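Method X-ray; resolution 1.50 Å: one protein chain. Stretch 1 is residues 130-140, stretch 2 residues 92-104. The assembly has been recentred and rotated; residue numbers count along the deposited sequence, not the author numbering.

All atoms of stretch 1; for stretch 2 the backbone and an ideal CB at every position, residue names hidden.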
ATOM      1  N   GLU A 130      -8.123  -7.021 -20.492  1.00 15.51           N
ATOM      2  CA  GLU A 130      -7.900  -8.436 -20.822  1.00 16.33           C
ATOM      3  C   GLU A 130      -6.900  -9.036 -19.846  1.00 16.13           C
ATOM      4  O   GLU A 130      -7.009 -10.222 -19.472  1.00 17.89           O
ATOM      5  CB  GLU A 130      -7.374  -8.540 -22.299  1.00 21.79           C
ATOM      6  CG  GLU A 130      -7.158  -9.986 -22.822  1.00 33.41           C
ATOM      7  CD  GLU A 130      -7.020 -10.065 -24.354  1.00 48.06           C
ATOM      8  OE1 GLU A 130      -6.659 -11.157 -24.861  1.00 80.04           O
ATOM      9  OE2 GLU A 130      -7.280  -9.049 -25.053  1.00 57.49           O
ATOM     10  N   LEU A 131      -5.910  -8.237 -19.446  1.00 14.50           N
ATOM     11  CA  LEU A 131      -4.941  -8.721 -18.422  1.00 14.05           C
ATOM     12  C   LEU A 131      -5.697  -9.042 -17.095  1.00 12.77           C
ATOM     13  O   LEU A 131      -5.481 -10.125 -16.460  1.00 14.80           O
ATOM     14  CB  LEU A 131      -3.786  -7.697 -18.183  1.00 15.52           C
ATOM     15  CG  LEU A 131      -2.702  -8.153 -17.216  1.00 21.35           C
ATOM     16  CD1 LEU A 131      -1.517  -7.199 -17.526  1.00 24.59           C
ATOM     17  CD2 LEU A 131      -3.174  -7.966 -15.826  1.00 26.00           C
ATOM     18  N   VAL A 132      -6.556  -8.173 -16.628  1.00 13.28           N
ATOM     19  CA  VAL A 132      -7.298  -8.527 -15.420  1.00 12.87           C
ATOM     20  C   VAL A 132      -8.151  -9.784 -15.598  1.00 14.10           C
ATOM     21  O   VAL A 132      -8.152 -10.654 -14.704  1.00 14.21           O
ATOM     22  CB  VAL A 132      -8.226  -7.321 -15.041  1.00 13.09           C
ATOM     23  CG1 VAL A 132      -9.142  -7.678 -13.856  1.00 14.68           C
ATOM     24  CG2 VAL A 132      -7.375  -6.089 -14.663  1.00 15.51           C
ATOM     25  N   GLN A 133      -8.784  -9.933 -16.763  1.00 13.17           N
ATOM     26  CA  GLN A 133      -9.617 -11.117 -17.015  1.00 16.00           C
ATOM     27  C   GLN A 133      -8.743 -12.368 -16.935  1.00 15.92           C
ATOM     28  O   GLN A 133      -9.144 -13.358 -16.327  1.00 16.40           O
ATOM     29  CB  GLN A 133     -10.241 -10.993 -18.397  1.00 17.53           C
ATOM     30  CG  GLN A 133     -11.077 -12.247 -18.769  1.00 20.53           C
ATOM     31  CD  GLN A 133     -11.680 -12.171 -20.150  1.00 30.05           C
ATOM     32  OE1 GLN A 133     -11.727 -11.139 -20.751  1.00 32.97           O
ATOM     33  NE2 GLN A 133     -12.075 -13.304 -20.689  1.00 36.56           N
ATOM     34  N   ILE A 134      -7.561 -12.378 -17.544  1.00 14.46           N
ATOM     35  CA  ILE A 134      -6.695 -13.559 -17.545  1.00 16.10           C
ATOM     36  C   ILE A 134      -6.235 -13.884 -16.185  1.00 16.21           C
ATOM     37  O   ILE A 134      -6.261 -15.070 -15.783  1.00 16.43           O
ATOM     38  CB  ILE A 134      -5.511 -13.384 -18.548  1.00 21.12           C
ATOM     39  CG1 ILE A 134      -6.061 -13.461 -19.978  1.00 26.50           C
ATOM     40  CG2 ILE A 134      -4.432 -14.436 -18.305  1.00 26.63           C
ATOM     41  CD1 ILE A 134      -5.124 -12.921 -21.011  1.00 40.41           C
ATOM     42  N   VAL A 135      -5.776 -12.883 -15.426  1.00 13.58           N
ATOM     43  CA  VAL A 135      -5.364 -13.192 -14.068  1.00 13.92           C
ATOM     44  C   VAL A 135      -6.527 -13.710 -13.191  1.00 13.67           C
ATOM     45  O   VAL A 135      -6.358 -14.640 -12.382  1.00 14.09           O
ATOM     46  CB  VAL A 135      -4.724 -11.927 -13.409  1.00 13.22           C
ATOM     47  CG1 VAL A 135      -4.405 -12.216 -11.927  1.00 15.05           C
ATOM     48  CG2 VAL A 135      -3.435 -11.542 -14.213  1.00 15.23           C
ATOM     49  N   LYS A 136      -7.735 -13.147 -13.324  1.00 12.75           N
ATOM     50  CA  LYS A 136      -8.879 -13.601 -12.517  1.00 13.52           C
ATOM     51  C   LYS A 136      -9.200 -15.050 -12.932  1.00 13.84           C
ATOM     52  O   LYS A 136      -9.503 -15.888 -12.076  1.00 15.69           O
ATOM     53  CB  LYS A 136     -10.072 -12.696 -12.745  1.00 13.98           C
ATOM     54  CG  LYS A 136     -11.181 -12.917 -11.723  1.00 15.24           C
ATOM     55  CD  LYS A 136     -10.777 -12.290 -10.400  1.00 15.74           C
ATOM     56  CE  LYS A 136     -11.933 -12.405  -9.466  1.00 15.70           C
ATOM     57  NZ  LYS A 136     -11.588 -11.603  -8.204  1.00 18.06           N
ATOM     58  N   GLU A 137      -9.153 -15.335 -14.252  1.00 14.00           N
ATOM     59  CA  GLU A 137      -9.444 -16.716 -14.709  1.00 15.25           C
ATOM     60  C   GLU A 137      -8.411 -17.723 -14.189  1.00 17.25           C
ATOM     61  O   GLU A 137      -8.768 -18.875 -13.881  1.00 20.93           O
ATOM     62  CB  GLU A 137      -9.454 -16.749 -16.236  1.00 17.48           C
ATOM     63  CG  GLU A 137     -10.698 -16.155 -16.877  1.00 22.31           C
ATOM     64  CD  GLU A 137     -10.561 -16.151 -18.408  1.00 31.24           C
ATOM     65  OE1 GLU A 137      -9.441 -16.485 -18.982  1.00 36.70           O
ATOM     66  OE2 GLU A 137     -11.565 -15.767 -19.028  1.00 40.17           O
ATOM     67  N   GLU A 138      -7.145 -17.306 -14.111  1.00 15.24           N
ATOM     68  CA  GLU A 138      -6.053 -18.170 -13.639  1.00 14.54           C
ATOM     69  C   GLU A 138      -6.129 -18.380 -12.166  1.00 15.44           C
ATOM     70  O   GLU A 138      -5.990 -19.527 -11.670  1.00 17.39           O
ATOM     71  CB  GLU A 138      -4.670 -17.568 -13.953  1.00 17.10           C
ATOM     72  CG  GLU A 138      -4.324 -17.620 -15.440  1.00 20.65           C
ATOM     73  CD  GLU A 138      -4.235 -19.025 -16.027  1.00 26.51           C
ATOM     74  OE1 GLU A 138      -4.639 -19.184 -17.185  1.00 39.20           O
ATOM     75  OE2 GLU A 138      -3.816 -20.012 -15.322  1.00 35.00           O
ATOM     76  N   LEU A 139      -6.356 -17.297 -11.405  1.00 15.06           N
ATOM     77  CA  LEU A 139      -6.207 -17.409  -9.943  1.00 14.98           C
ATOM     78  C   LEU A 139      -7.479 -17.477  -9.126  1.00 15.76           C
ATOM     79  O   LEU A 139      -7.500 -18.020  -8.029  1.00 15.61           O
ATOM     80  CB  LEU A 139      -5.408 -16.159  -9.423  1.00 17.84           C
ATOM     81  CG  LEU A 139      -3.995 -16.031  -9.964  1.00 17.48           C
ATOM     82  CD1 LEU A 139      -3.354 -14.730  -9.395  1.00 19.25           C
ATOM     83  CD2 LEU A 139      -3.212 -17.261  -9.573  1.00 20.24           C
ATOM     84  N   GLY A 140      -8.529 -16.862  -9.619  1.00 15.20           N
ATOM     85  CA  GLY A 140      -9.775 -16.816  -8.849  1.00 16.91           C
ATOM     86  C   GLY A 140      -9.768 -15.965  -7.569  1.00 18.20           C
ATOM     87  O   GLY A 140     -10.765 -15.873  -6.909  1.00 24.14           O
ATOM     88  N   UNK A  92       5.210 -10.290 -20.744  1.00 12.13           N
ATOM     89  CA  UNK A  92       4.361 -10.809 -21.778  1.00 12.26           C
ATOM     90  C   UNK A  92       3.212 -11.679 -21.164  1.00 13.36           C
ATOM     91  O   UNK A  92       3.302 -12.023 -19.977  1.00 13.32           O
ATOM     92  CB  UNK A  92       5.200 -11.620 -22.768  1.00 12.26           C
ATOM     93  N   UNK A  93       2.217 -12.049 -21.988  1.00 14.60           N
ATOM     94  CA  UNK A  93       1.163 -12.909 -21.495  1.00 16.97           C
ATOM     95  C   UNK A  93       1.720 -14.205 -20.964  1.00 14.18           C
ATOM     96  O   UNK A  93       1.228 -14.715 -19.941  1.00 15.53           O
ATOM     97  CB  UNK A  93       0.139 -13.188 -22.597  1.00 16.97           C
ATOM     98  N   UNK A  94       2.727 -14.821 -21.664  1.00 14.52           N
ATOM     99  CA  UNK A  94       3.279 -16.044 -21.156  1.00 15.31           C
ATOM    100  C   UNK A  94       3.950 -15.885 -19.782  1.00 15.62           C
ATOM    101  O   UNK A  94       3.829 -16.728 -18.888  1.00 17.24           O
ATOM    102  CB  UNK A  94       4.284 -16.597 -22.168  1.00 15.31           C
ATOM    103  N   UNK A  95       4.661 -14.748 -19.600  1.00 14.61           N
ATOM    104  CA  UNK A  95       5.293 -14.491 -18.299  1.00 14.78           C
ATOM    105  C   UNK A  95       4.234 -14.243 -17.221  1.00 14.65           C
ATOM    106  O   UNK A  95       4.438 -14.689 -16.056  1.00 16.16           O
ATOM    107  CB  UNK A  95       6.240 -13.293 -18.392  1.00 14.78           C
ATOM    108  N   UNK A  96       3.096 -13.622 -17.570  1.00 13.31           N
ATOM    109  CA  UNK A  96       2.033 -13.420 -16.572  1.00 14.37           C
ATOM    110  C   UNK A  96       1.425 -14.771 -16.189  1.00 14.62           C
ATOM    111  O   UNK A  96       1.227 -15.024 -15.019  1.00 15.67           O
ATOM    112  CB  UNK A  96       0.952 -12.480 -17.108  1.00 14.37           C
ATOM    113  N   UNK A  97       1.188 -15.620 -17.166  1.00 15.05           N
ATOM    114  CA  UNK A  97       0.609 -16.919 -16.846  1.00 17.42           C
ATOM    115  C   UNK A  97       1.595 -17.780 -16.029  1.00 16.76           C
ATOM    116  O   UNK A  97       1.171 -18.422 -15.043  1.00 19.11           O
ATOM    117  CB  UNK A  97       0.208 -17.645 -18.132  1.00 17.42           C
ATOM    118  N   UNK A  98       2.897 -17.722 -16.343  1.00 18.32           N
ATOM    119  CA  UNK A  98       3.845 -18.467 -15.557  1.00 19.58           C
ATOM    120  C   UNK A  98       3.894 -17.939 -14.144  1.00 18.95           C
ATOM    121  O   UNK A  98       3.941 -18.729 -13.180  1.00 20.86           O
ATOM    122  CB  UNK A  98       5.234 -18.417 -16.197  1.00 19.58           C
ATOM    123  N   UNK A  99       3.812 -16.631 -13.976  1.00 16.79           N
ATOM    124  CA  UNK A  99       3.829 -16.049 -12.609  1.00 16.42           C
ATOM    125  C   UNK A  99       2.590 -16.542 -11.871  1.00 16.40           C
ATOM    126  O   UNK A  99       2.688 -17.012 -10.675  1.00 17.95           O
ATOM    127  CB  UNK A  99       3.864 -14.520 -12.645  1.00 16.42           C
ATOM    128  N   UNK A 100       1.449 -16.504 -12.527  1.00 16.50           N
ATOM    129  CA  UNK A 100       0.212 -16.954 -11.868  1.00 18.48           C
ATOM    130  C   UNK A 100       0.349 -18.430 -11.401  1.00 18.50           C
ATOM    131  O   UNK A 100      -0.150 -18.786 -10.314  1.00 19.10           O
ATOM    132  CB  UNK A 100      -0.976 -16.805 -12.820  1.00 18.48           C
ATOM    133  N   UNK A 101       0.968 -19.290 -12.216  1.00 18.11           N
ATOM    134  CA  UNK A 101       1.050 -20.727 -11.850  1.00 18.64           C
ATOM    135  C   UNK A 101       1.791 -20.847 -10.514  1.00 21.52           C
ATOM    136  O   UNK A 101       1.463 -21.738  -9.703  1.00 23.90           O
ATOM    137  CB  UNK A 101       1.760 -21.539 -12.935  1.00 18.64           C
ATOM    138  N   UNK A 102       2.761 -19.959 -10.248  1.00 18.28           N
ATOM    139  CA  UNK A 102       3.550 -20.110  -9.063  1.00 20.64           C
ATOM    140  C   UNK A 102       2.795 -19.618  -7.829  1.00 21.33           C
ATOM    141  O   UNK A 102       3.230 -19.861  -6.719  1.00 26.75           O
ATOM    142  CB  UNK A 102       4.875 -19.361  -9.219  1.00 20.64           C
ATOM    143  N   UNK A 103       1.661 -18.908  -8.031  1.00 19.04           N
ATOM    144  CA  UNK A 103       0.907 -18.299  -6.939  1.00 19.25           C
ATOM    145  C   UNK A 103      -0.236 -19.208  -6.484  1.00 17.73           C
ATOM    146  O   UNK A 103      -0.769 -19.073  -5.342  1.00 19.53           O
ATOM    147  CB  UNK A 103       0.358 -16.937  -7.369  1.00 19.25           C
ATOM    148  N   UNK A 104      -0.643 -20.134  -7.379  1.00 18.26           N
ATOM    149  CA  UNK A 104      -1.878 -20.927  -7.089  1.00 17.25           C
ATOM    150  C   UNK A 104      -1.620 -21.803  -5.883  1.00 17.85           C
ATOM    151  O   UNK A 104      -0.679 -22.598  -5.872  1.00 23.40           O
ATOM    152  CB  UNK A 104      -2.295 -21.786  -8.285  1.00 17.25           C
TER

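The two helices run at 29° between their N-to-C directions, with axes 9.9 Å apart at closest approach.

Position 92 has phi/psi of -78/169, outside the helical region, immediately before a helix. Its ideal CB is beyond reach of stretch 1, but Ser, Thr, Asp or Asn could cap the free amides. It is Thr 92, whose OG1 accepts from N of the residue at 95 at 3.1 Å.

At 93 CA-to-CB points sideways, and the ideal CB has nothing of stretch 1 within 5.5 Å. A long, flexible chain could still reach the apolar Ile 134. Met 93 does so, its SD lying 3.3 Å from Ile 134 CD1.

Positions 94 and 95 are out of reach of stretch 1, and many polar residues would suit. They are Glu 94 and Glu 95; OE1 of Glu 95 accepts from Thr 92 N at 3.0 Å.

At 96 CA-to-CB points toward stretch 1, and the ideal CB lies 5.3 Å from Val 135 CG2, with Leu 131 nearby. This apolar gap suits Leu, Ile or Met. Ile 96 fills it: CG2 is 3.8 Å from Val 135 CG2, and CD1 is 3.8 Å from Leu 131 CD1.

Position 97 points sideways, its ideal CB 5.1 Å from Glu 138 CD. A long chain with an apolar stem is plausible, and the carboxylate favours a basic end. Lys 97 packs its CE 4.0 Å from Ile 134 CG2.

Positions 98 and 99 are out of reach, and 101 and 102 point away, so polar residues suit. They are Glu 98, Thr 99, Lys 101 and Thr 102; Thr 99 OG1 donates to Glu 95 O at 2.8 Å.

At 100 the ideal CB points toward stretch 1, just 3.9 Å from Glu 138 CB and 4.0 Å from Leu 139 CD2. Such closeness suits Ala, Ser or Cys. Cys 100 has chi1 of -75° (m), placing SG 4.3 Å from Val 135 CG1.

At 103 CA-to-CB points toward Leu 139, whose CD2 is 4.2 Å from the ideal CB, inviting an apolar side chain. Leu 103 brings its CB 4.1 Å from Leu 139 CD2.

Position 104, at phi/psi -66/127, has left the helix. Its ideal CB is 4.8 Å from Leu 139 CD2, and Glu 138 offers a carboxylate, so Lys or Arg suits. Lys 104 packs CG 3.7 Å from Leu 139 CD2 and forms a salt bridge, NZ donating to Glu 138 OE2 at 2.8 Å.

Stretch 2, residues 92-104: TMEEIKETCKTLK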
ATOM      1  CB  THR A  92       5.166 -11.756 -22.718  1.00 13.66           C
ATOM      2  OG1 THR A  92       5.611 -12.860 -21.914  1.00 14.82           O
ATOM      3  CG2 THR A  92       6.300 -11.012 -23.364  1.00 15.68           C
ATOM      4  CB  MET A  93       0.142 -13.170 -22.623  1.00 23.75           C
ATOM      5  CG  MET A  93      -1.113 -13.872 -22.116  1.00 34.01           C
ATOM      6  SD  MET A  93      -1.849 -12.967 -20.689  1.00 48.25           S
ATOM      7  CE  MET A  93      -1.615 -11.196 -21.028  1.00 41.69           C
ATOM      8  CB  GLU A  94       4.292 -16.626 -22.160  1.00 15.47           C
ATOM      9  CG  GLU A  94       3.643 -17.211 -23.406  1.00 19.97           C
ATOM     10  CD  GLU A  94       3.160 -16.171 -24.422  1.00 22.07           C
ATOM     11  OE1 GLU A  94       3.357 -14.878 -24.366  1.00 22.96           O
ATOM     12  OE2 GLU A  94       2.522 -16.686 -25.396  1.00 35.25           O
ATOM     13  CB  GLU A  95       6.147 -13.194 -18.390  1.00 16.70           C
ATOM     14  CG  GLU A  95       7.469 -13.413 -19.169  1.00 19.26           C
ATOM     15  CD  GLU A  95       8.374 -12.155 -19.273  1.00 21.54           C
ATOM     16  OE1 GLU A  95       7.916 -11.192 -19.898  1.00 18.30           O
ATOM     17  OE2 GLU A  95       9.548 -12.161 -18.754  1.00 25.45           O
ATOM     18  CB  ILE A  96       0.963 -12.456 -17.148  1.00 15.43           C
ATOM     19  CG1 ILE A  96       1.609 -11.052 -17.290  1.00 18.89           C
ATOM     20  CG2 ILE A  96      -0.317 -12.473 -16.263  1.00 18.29           C
ATOM     21  CD1 ILE A  96       0.914 -10.040 -18.180  1.00 24.19           C
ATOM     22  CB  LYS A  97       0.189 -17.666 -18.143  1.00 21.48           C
ATOM     23  CG  LYS A  97      -1.088 -17.082 -18.716  1.00 24.54           C
ATOM     24  CD  LYS A  97      -1.463 -17.823 -19.976  1.00 32.86           C
ATOM     25  CE  LYS A  97      -2.733 -17.217 -20.573  1.00 41.34           C
ATOM     26  NZ  LYS A  97      -2.939 -17.671 -21.959  1.00 51.13           N
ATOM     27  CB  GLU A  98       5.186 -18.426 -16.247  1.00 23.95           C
ATOM     28  CG  GLU A  98       6.344 -19.041 -15.435  1.00 27.24           C
ATOM     29  CD  GLU A  98       6.187 -20.553 -15.242  1.00 50.31           C
ATOM     30  OE1 GLU A  98       5.929 -21.207 -16.292  1.00 47.92           O
ATOM     31  OE2 GLU A  98       6.343 -21.075 -14.068  1.00 62.98           O
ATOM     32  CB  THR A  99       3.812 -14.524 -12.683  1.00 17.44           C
ATOM     33  OG1 THR A  99       5.031 -14.120 -13.332  1.00 22.40           O
ATOM     34  CG2 THR A  99       3.808 -13.939 -11.304  1.00 20.22           C
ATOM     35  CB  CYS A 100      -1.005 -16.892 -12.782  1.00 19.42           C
ATOM     36  SG  CYS A 100      -1.547 -15.185 -12.991  1.00 23.76           S
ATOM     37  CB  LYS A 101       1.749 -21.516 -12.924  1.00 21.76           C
ATOM     38  CG  LYS A 101       0.791 -21.696 -14.093  1.00 28.40           C
ATOM     39  CD  LYS A 101       1.372 -22.623 -15.178  1.00 34.13           C
ATOM     40  CE  LYS A 101       0.698 -22.460 -16.538  1.00 38.74           C
ATOM     41  NZ  LYS A 101       1.381 -23.422 -17.497  1.00 48.47           N
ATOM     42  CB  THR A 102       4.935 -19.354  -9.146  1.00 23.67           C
ATOM     43  OG1 THR A 102       4.749 -17.935  -9.195  1.00 23.99           O
ATOM     44  CG2 THR A 102       5.686 -19.727 -10.370  1.00 24.48           C
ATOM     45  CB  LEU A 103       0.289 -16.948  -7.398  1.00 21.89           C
ATOM     46  CG  LEU A 103       1.405 -15.969  -7.708  1.00 22.83           C
ATOM     47  CD1 LEU A 103       0.770 -14.692  -8.129  1.00 25.36           C
ATOM     48  CD2 LEU A 103       2.370 -15.782  -6.554  1.00 27.66           C
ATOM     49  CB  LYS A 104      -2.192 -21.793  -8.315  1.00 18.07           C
ATOM     50  CG  LYS A 104      -2.658 -20.922  -9.473  1.00 17.41           C
ATOM     51  CD  LYS A 104      -2.914 -21.817 -10.717  1.00 18.25           C
ATOM     52  CE  LYS A 104      -3.086 -20.908 -11.921  1.00 21.15           C
ATOM     53  NZ  LYS A 104      -3.438 -21.704 -13.112  1.00 22.88           N
TER
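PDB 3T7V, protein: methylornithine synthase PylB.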